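Local coordinates for protein polycyclic ketone monooxygenase (Myceliophthora thermophila, PDB 5MQ6) that uses FAD and NADPH to insert one oxygen atom next to a ketone carbonyl, turning ketones, polycyclic ones especially, into esters or lactones, at residues Y389-T403 with A414-R426. Residues are numbered along the deposited sequence; the frame is centred on the assembly and turned at random.
Sequences YKLDLPHAEQVRART and AKLKAWYPTWCKR. With NDP (NADPH dihydro-nicotinamide-adenine-dinucleotide phosphate), chain C.
The D392 carboxylate takes T422 with both oxygens: OD1 accepts from T422 OG1 through its syn lone pair at 2.6 Å, while the T422 backbone N reaches OD2 from above the carboxylate plane at 3.0 Å. With its CG anti to the backbone N (chi1 -161°), D392 brings both oxygens onto T422.

About two turns further along helix 378-406, R400 works through its whole length. NE gives a nearly straight bond to A418 O (3.2 Å), lying in the guanidinium plane; NH1 forms a salt bridge with E397 OE1 one turn back, and NH2 also hydrogen-bonds to Y26 OH of helix 22-31. The guanidinium lies flat on W419, planes 8° apart, and CD sits over the six-membered ring, 3.7 Å from its centroid. Cutting R400 back to an alanine is likely to leave E397 without its charged mate, A418 O without this N-H, and the W419 face without its flat partner.

Apolar contact closes the other end: W423 points its edge at the Y389 face, a T-shaped pair with centroids 5.1 Å apart, and P421 CG packs beside Y389. Beyond, C424 forms a disulfide with C596, and K425 NZ hydrogen-bonds to the NADPH 2'-phosphate (O3X, 2.8 Å). Helix 378-406 thus packs on segment 414-426, which runs on to K425 and R426 in the NADPH pocket of a Baeyer-Villiger monooxygenase, whose FAD and NADPH sit in two Rossmann-type dinucleotide-binding domains.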
loop_
_atom_site.group_PDB
_atom_site.type_symbol
_atom_site.label_atom_id
_atom_site.label_comp_id
_atom_site.label_asym_id
_atom_site.label_seq_id
_atom_site.Cartn_x
_atom_site.Cartn_y
_atom_site.Cartn_z
ATOM N N TYR A 389 -15.056 19.680 3.746
ATOM C CA TYR A 389 -14.643 20.647 2.708
ATOM C C TYR A 389 -14.075 21.977 3.302
ATOM O O TYR A 389 -13.031 22.512 2.828
ATOM C CB TYR A 389 -15.796 20.890 1.713
ATOM C CG TYR A 389 -15.811 19.851 0.627
ATOM C CD1 TYR A 389 -16.437 18.635 0.799
ATOM C CD2 TYR A 389 -15.189 20.072 -0.570
ATOM C CE1 TYR A 389 -16.421 17.655 -0.197
ATOM C CE2 TYR A 389 -15.154 19.103 -1.552
ATOM C CZ TYR A 389 -15.787 17.901 -1.357
ATOM O OH TYR A 389 -15.751 16.931 -2.344
ATOM N N LYS A 390 -14.732 22.482 4.338
ATOM C CA LYS A 390 -14.256 23.676 5.040
ATOM C C LYS A 390 -12.985 23.391 5.767
ATOM O O LYS A 390 -12.105 24.210 5.741
ATOM C CB LYS A 390 -15.249 24.220 6.064
ATOM C CG LYS A 390 -16.517 24.873 5.509
ATOM C CD LYS A 390 -17.133 25.855 6.546
ATOM C CE LYS A 390 -18.549 25.508 7.033
ATOM N NZ LYS A 390 -19.604 26.324 6.362
ATOM N N LEU A 391 -12.870 22.241 6.422
ATOM C CA LEU A 391 -11.609 21.887 7.035
ATOM C C LEU A 391 -10.401 21.831 6.078
ATOM O O LEU A 391 -9.277 22.279 6.396
ATOM C CB LEU A 391 -11.774 20.541 7.737
ATOM C CG LEU A 391 -10.642 20.056 8.620
ATOM C CD1 LEU A 391 -10.339 21.065 9.746
ATOM C CD2 LEU A 391 -11.053 18.645 9.126
ATOM N N ASP A 392 -10.628 21.304 4.890
ATOM C CA ASP A 392 -9.565 21.157 3.910
ATOM C C ASP A 392 -9.126 22.422 3.183
ATOM O O ASP A 392 -7.988 22.493 2.621
ATOM C CB ASP A 392 -9.980 20.159 2.864
ATOM C CG ASP A 392 -8.805 19.629 2.114
ATOM O OD1 ASP A 392 -7.784 19.314 2.745
ATOM O OD2 ASP A 392 -8.891 19.557 0.865
ATOM N N LEU A 393 -10.027 23.390 3.114
ATOM C CA LEU A 393 -9.830 24.549 2.290
ATOM C C LEU A 393 -8.468 25.246 2.519
ATOM O O LEU A 393 -7.754 25.516 1.550
ATOM C CB LEU A 393 -10.997 25.516 2.479
ATOM C CG LEU A 393 -10.772 26.904 1.909
ATOM C CD1 LEU A 393 -10.713 26.803 0.432
ATOM C CD2 LEU A 393 -11.943 27.756 2.323
ATOM N N PRO A 394 -8.092 25.494 3.771
ATOM C CA PRO A 394 -6.848 26.220 3.933
ATOM C C PRO A 394 -5.613 25.433 3.429
ATOM O O PRO A 394 -4.745 26.014 2.727
ATOM C CB PRO A 394 -6.758 26.438 5.434
ATOM C CG PRO A 394 -8.170 26.384 5.913
ATOM C CD PRO A 394 -8.860 25.422 5.040
ATOM N N HIS A 395 -5.492 24.154 3.766
ATOM C CA HIS A 395 -4.322 23.459 3.277
ATOM C C HIS A 395 -4.342 23.359 1.745
ATOM O O HIS A 395 -3.323 23.564 1.058
ATOM C CB HIS A 395 -4.221 22.060 3.834
ATOM C CG HIS A 395 -3.099 21.258 3.231
ATOM N ND1 HIS A 395 -1.772 21.542 3.439
ATOM C CD2 HIS A 395 -3.113 20.185 2.411
ATOM C CE1 HIS A 395 -1.019 20.667 2.807
ATOM N NE2 HIS A 395 -1.805 19.830 2.183
ATOM N N ALA A 396 -5.501 23.044 1.189
ATOM C CA ALA A 396 -5.616 22.866 -0.242
ATOM C C ALA A 396 -5.219 24.133 -1.010
ATOM O O ALA A 396 -4.551 24.045 -2.021
ATOM C CB ALA A 396 -7.030 22.483 -0.573
ATOM N N GLU A 397 -5.647 25.300 -0.516
ATOM C CA GLU A 397 -5.283 26.561 -1.160
ATOM C C GLU A 397 -3.775 26.797 -1.011
ATOM O O GLU A 397 -3.176 27.285 -1.942
ATOM C CB GLU A 397 -6.040 27.730 -0.590
ATOM C CG GLU A 397 -7.519 27.665 -0.844
ATOM C CD GLU A 397 -7.994 28.359 -2.147
ATOM O OE1 GLU A 397 -8.118 27.596 -3.182
ATOM O OE2 GLU A 397 -8.272 29.638 -2.109
ATOM N N GLN A 398 -3.176 26.464 0.135
ATOM C CA GLN A 398 -1.708 26.558 0.241
ATOM C C GLN A 398 -0.965 25.678 -0.726
ATOM O O GLN A 398 0.062 26.063 -1.212
ATOM C CB GLN A 398 -1.195 26.293 1.632
ATOM C CG GLN A 398 -1.748 27.408 2.567
ATOM C CD GLN A 398 -0.974 27.524 3.838
ATOM O OE1 GLN A 398 -0.357 26.563 4.289
ATOM N NE2 GLN A 398 -0.936 28.731 4.395
ATOM N N VAL A 399 -1.452 24.490 -0.992
ATOM C CA VAL A 399 -0.750 23.621 -1.929
ATOM C C VAL A 399 -0.709 24.247 -3.324
ATOM O O VAL A 399 0.320 24.229 -3.969
ATOM C CB VAL A 399 -1.383 22.243 -2.016
ATOM C CG1 VAL A 399 -0.596 21.318 -2.997
ATOM C CG2 VAL A 399 -1.426 21.576 -0.644
ATOM N N ARG A 400 -1.836 24.778 -3.786
ATOM C CA ARG A 400 -1.904 25.436 -5.108
ATOM C C ARG A 400 -1.051 26.685 -5.200
ATOM O O ARG A 400 -0.428 26.976 -6.239
ATOM C CB ARG A 400 -3.326 25.810 -5.432
ATOM C CG ARG A 400 -4.289 24.682 -5.899
ATOM C CD ARG A 400 -5.757 25.226 -5.796
ATOM N NE ARG A 400 -6.441 24.114 -5.388
ATOM C CZ ARG A 400 -7.317 23.878 -4.450
ATOM N NH1 ARG A 400 -7.979 24.755 -3.674
ATOM N NH2 ARG A 400 -7.559 22.599 -4.369
ATOM N N ALA A 401 -1.028 27.417 -4.106
ATOM C CA ALA A 401 -0.220 28.640 -4.038
ATOM C C ALA A 401 1.268 28.332 -4.063
ATOM O O ALA A 401 2.061 29.079 -4.679
ATOM C CB ALA A 401 -0.552 29.351 -2.746
ATOM N N ARG A 402 1.652 27.252 -3.374
ATOM C CA ARG A 402 3.028 26.814 -3.364
ATOM C C ARG A 402 3.434 26.523 -4.806
ATOM O O ARG A 402 4.525 26.927 -5.284
ATOM C CB ARG A 402 3.249 25.553 -2.476
ATOM C CG ARG A 402 4.688 25.144 -2.493
ATOM C CD ARG A 402 5.290 24.428 -1.276
ATOM N NE ARG A 402 5.533 23.175 -1.766
ATOM C CZ ARG A 402 6.632 22.507 -2.012
ATOM N NH1 ARG A 402 7.812 22.714 -1.531
ATOM N NH2 ARG A 402 6.400 21.416 -2.634
ATOM N N THR A 403 2.560 25.851 -5.522
ATOM C CA THR A 403 2.826 25.482 -6.918
ATOM C C THR A 403 2.932 26.744 -7.741
ATOM O O THR A 403 3.861 26.905 -8.514
ATOM C CB THR A 403 1.688 24.567 -7.458
ATOM O OG1 THR A 403 1.731 23.312 -6.764
ATOM C CG2 THR A 403 1.801 24.297 -8.914
ATOM N N ALA A 414 -0.303 26.322 -14.141
ATOM C CA ALA A 414 -1.725 26.037 -14.223
ATOM C C ALA A 414 -2.052 24.537 -14.332
ATOM O O ALA A 414 -3.066 24.063 -13.757
ATOM C CB ALA A 414 -2.361 26.754 -15.434
ATOM N N LYS A 415 -1.246 23.838 -15.118
ATOM C CA LYS A 415 -1.436 22.407 -15.359
ATOM C C LYS A 415 -0.979 21.528 -14.185
ATOM O O LYS A 415 -1.406 20.379 -14.065
ATOM C CB LYS A 415 -0.690 22.004 -16.634
ATOM C CG LYS A 415 -1.368 22.533 -17.863
ATOM C CD LYS A 415 -0.404 22.535 -19.020
ATOM C CE LYS A 415 -1.150 22.847 -20.307
ATOM N NZ LYS A 415 -0.184 22.961 -21.439
ATOM N N LEU A 416 -0.144 22.073 -13.314
ATOM C CA LEU A 416 0.398 21.324 -12.202
ATOM C C LEU A 416 -0.402 21.418 -10.927
ATOM O O LEU A 416 -0.099 20.721 -9.964
ATOM C CB LEU A 416 1.823 21.725 -11.976
ATOM C CG LEU A 416 2.830 21.140 -13.000
ATOM C CD1 LEU A 416 4.182 21.790 -12.847
ATOM C CD2 LEU A 416 2.952 19.597 -12.824
ATOM N N LYS A 417 -1.394 22.303 -10.937
ATOM C CA LYS A 417 -2.260 22.581 -9.832
ATOM C C LYS A 417 -3.287 21.486 -9.762
ATOM O O LYS A 417 -3.911 21.156 -10.794
ATOM C CB LYS A 417 -2.955 23.939 -9.978
ATOM C CG LYS A 417 -2.072 25.021 -9.376
ATOM C CD LYS A 417 -2.798 26.334 -9.183
ATOM C CE LYS A 417 -2.610 27.202 -10.378
ATOM N NZ LYS A 417 -3.132 28.553 -10.019
ATOM N N ALA A 418 -3.469 20.919 -8.570
ATOM C CA ALA A 418 -4.508 19.919 -8.396
ATOM C C ALA A 418 -5.719 20.539 -7.746
ATOM O O ALA A 418 -5.574 21.328 -6.798
ATOM C CB ALA A 418 -3.981 18.774 -7.564
ATOM N N TRP A 419 -6.896 20.145 -8.260
ATOM C CA TRP A 419 -8.182 20.666 -7.874
ATOM C C TRP A 419 -9.100 19.560 -7.373
ATOM O O TRP A 419 -10.101 19.225 -7.984
ATOM C CB TRP A 419 -8.849 21.323 -9.070
ATOM C CG TRP A 419 -8.102 22.474 -9.541
ATOM C CD1 TRP A 419 -7.209 22.473 -10.559
ATOM C CD2 TRP A 419 -8.113 23.804 -9.007
ATOM N NE1 TRP A 419 -6.659 23.716 -10.722
ATOM C CE2 TRP A 419 -7.173 24.561 -9.766
ATOM C CE3 TRP A 419 -8.827 24.434 -7.996
ATOM C CZ2 TRP A 419 -6.972 25.952 -9.585
ATOM C CZ3 TRP A 419 -8.600 25.830 -7.784
ATOM C CH2 TRP A 419 -7.680 26.564 -8.571
ATOM N N TYR A 420 -8.751 19.026 -6.245
ATOM C CA TYR A 420 -9.569 18.044 -5.569
ATOM C C TYR A 420 -9.236 18.110 -4.088
ATOM O O TYR A 420 -8.141 18.512 -3.752
ATOM C CB TYR A 420 -9.287 16.613 -6.060
ATOM C CG TYR A 420 -7.854 16.244 -6.217
ATOM C CD1 TYR A 420 -7.048 15.889 -5.123
ATOM C CD2 TYR A 420 -7.273 16.229 -7.465
ATOM C CE1 TYR A 420 -5.707 15.527 -5.293
ATOM C CE2 TYR A 420 -5.962 15.859 -7.654
ATOM C CZ TYR A 420 -5.203 15.529 -6.570
ATOM O OH TYR A 420 -3.935 15.268 -6.795
ATOM N N PRO A 421 -10.146 17.646 -3.214
ATOM C CA PRO A 421 -9.812 17.598 -1.788
ATOM C C PRO A 421 -8.566 16.732 -1.489
ATOM O O PRO A 421 -8.320 15.741 -2.164
ATOM C CB PRO A 421 -11.026 16.944 -1.174
ATOM C CG PRO A 421 -12.125 17.109 -2.157
ATOM C CD PRO A 421 -11.493 17.157 -3.500
ATOM N N THR A 422 -7.797 17.141 -0.500
ATOM C CA THR A 422 -6.581 16.473 -0.092
ATOM C C THR A 422 -6.809 14.949 0.092
ATOM O O THR A 422 -5.964 14.150 -0.262
ATOM C CB THR A 422 -6.044 17.053 1.250
ATOM O OG1 THR A 422 -5.920 18.510 1.198
ATOM C CG2 THR A 422 -4.689 16.469 1.566
ATOM N N TRP A 423 -7.938 14.572 0.688
ATOM C CA TRP A 423 -8.218 13.173 0.896
ATOM C C TRP A 423 -8.439 12.251 -0.360
ATOM O O TRP A 423 -8.494 11.056 -0.169
ATOM C CB TRP A 423 -9.367 13.038 1.877
ATOM C CG TRP A 423 -10.720 13.441 1.345
ATOM C CD1 TRP A 423 -11.515 12.720 0.508
ATOM C CD2 TRP A 423 -11.423 14.666 1.610
ATOM N NE1 TRP A 423 -12.675 13.388 0.282
ATOM C CE2 TRP A 423 -12.655 14.583 0.940
ATOM C CE3 TRP A 423 -11.150 15.792 2.404
ATOM C CZ2 TRP A 423 -13.616 15.596 0.988
ATOM C CZ3 TRP A 423 -12.108 16.830 2.456
ATOM C CH2 TRP A 423 -13.344 16.706 1.761
ATOM N N CYS A 424 -8.573 12.774 -1.586
ATOM C CA CYS A 424 -8.906 11.963 -2.758
ATOM C C CYS A 424 -7.739 11.203 -3.395
ATOM O O CYS A 424 -7.969 10.319 -4.201
ATOM C CB CYS A 424 -9.531 12.834 -3.862
ATOM S SG CYS A 424 -11.148 13.501 -3.457
ATOM N N LYS A 425 -6.504 11.581 -3.077
ATOM C CA LYS A 425 -5.309 10.925 -3.539
ATOM C C LYS A 425 -4.317 10.944 -2.435
ATOM O O LYS A 425 -4.400 11.776 -1.511
ATOM C CB LYS A 425 -4.619 11.682 -4.687
ATOM C CG LYS A 425 -5.461 11.988 -5.890
ATOM C CD LYS A 425 -5.814 10.763 -6.736
ATOM C CE LYS A 425 -6.008 11.098 -8.227
ATOM N NZ LYS A 425 -5.957 9.857 -9.058
ATOM N N ARG A 426 -3.298 10.116 -2.580
ATOM C CA ARG A 426 -2.220 10.142 -1.585
ATOM C C ARG A 426 -1.460 11.490 -1.693
ATOM O O ARG A 426 -1.137 11.962 -2.778
ATOM C CB ARG A 426 -1.260 8.937 -1.588
ATOM C CG ARG A 426 -0.655 8.788 -0.168
ATOM C CD ARG A 426 0.155 7.557 0.011
ATOM N NE ARG A 426 1.160 7.567 1.072
ATOM C CZ ARG A 426 1.001 6.990 2.283
ATOM N NH1 ARG A 426 -0.159 6.460 2.687
ATOM N NH2 ARG A 426 1.992 6.957 3.149
HETATM P PA NDP C . -0.152 5.916 -8.787
HETATM O O1A NDP C . -1.264 4.864 -9.125
HETATM O O2A NDP C . -0.205 6.802 -7.567
HETATM O O5B NDP C . 0.080 6.778 -10.123
HETATM C C5B NDP C . -0.080 6.251 -11.424
HETATM C C4B NDP C . -0.046 7.479 -12.310
HETATM O O4B NDP C . -0.232 7.090 -13.697
HETATM C C3B NDP C . -1.153 8.470 -11.936
HETATM O O3B NDP C . -0.585 9.789 -11.832
HETATM C C2B NDP C . -2.114 8.265 -13.087
HETATM O O2B NDP C . -2.996 9.396 -13.342
HETATM C C1B NDP C . -1.185 7.953 -14.239
HETATM N N9A NDP C . -1.917 7.330 -15.343
HETATM C C8A NDP C . -2.736 6.229 -15.311
HETATM N N7A NDP C . -3.261 5.982 -16.526
HETATM C C5A NDP C . -2.751 6.963 -17.314
HETATM C C6A NDP C . -2.918 7.322 -18.716
HETATM N N6A NDP C . -3.717 6.565 -19.459
HETATM N N1A NDP C . -2.243 8.397 -19.175
HETATM C C2A NDP C . -1.427 9.178 -18.397
HETATM N N3A NDP C . -1.224 8.940 -17.091
HETATM C C4A NDP C . -1.872 7.854 -16.542
HETATM O O3 NDP C . 1.261 5.186 -8.664
HETATM P PN NDP C . 2.656 5.626 -7.915
HETATM O O1N NDP C . 3.654 4.469 -8.241
HETATM O O2N NDP C . 3.084 7.023 -8.308
HETATM O O5D NDP C . 2.303 5.633 -6.335
HETATM C C5D NDP C . 1.661 4.440 -5.769
HETATM C C4D NDP C . 1.713 4.451 -4.252
HETATM O O4D NDP C . 3.065 4.244 -3.785
HETATM C C3D NDP C . 1.424 5.860 -3.729
HETATM O O3D NDP C . 0.049 6.368 -3.914
HETATM C C2D NDP C . 2.062 5.813 -2.325
HETATM O O2D NDP C . 1.215 5.079 -1.382
HETATM C C1D NDP C . 3.395 5.143 -2.654
HETATM P P2B NDP C . -4.438 9.455 -12.601
HETATM O O1X NDP C . -5.016 8.043 -12.770
HETATM O O2X NDP C . -5.319 10.424 -13.360
HETATM O O3X NDP C . -4.188 9.984 -11.181
HETATM O O HOH W 1 0.812 20.753 -6.798
#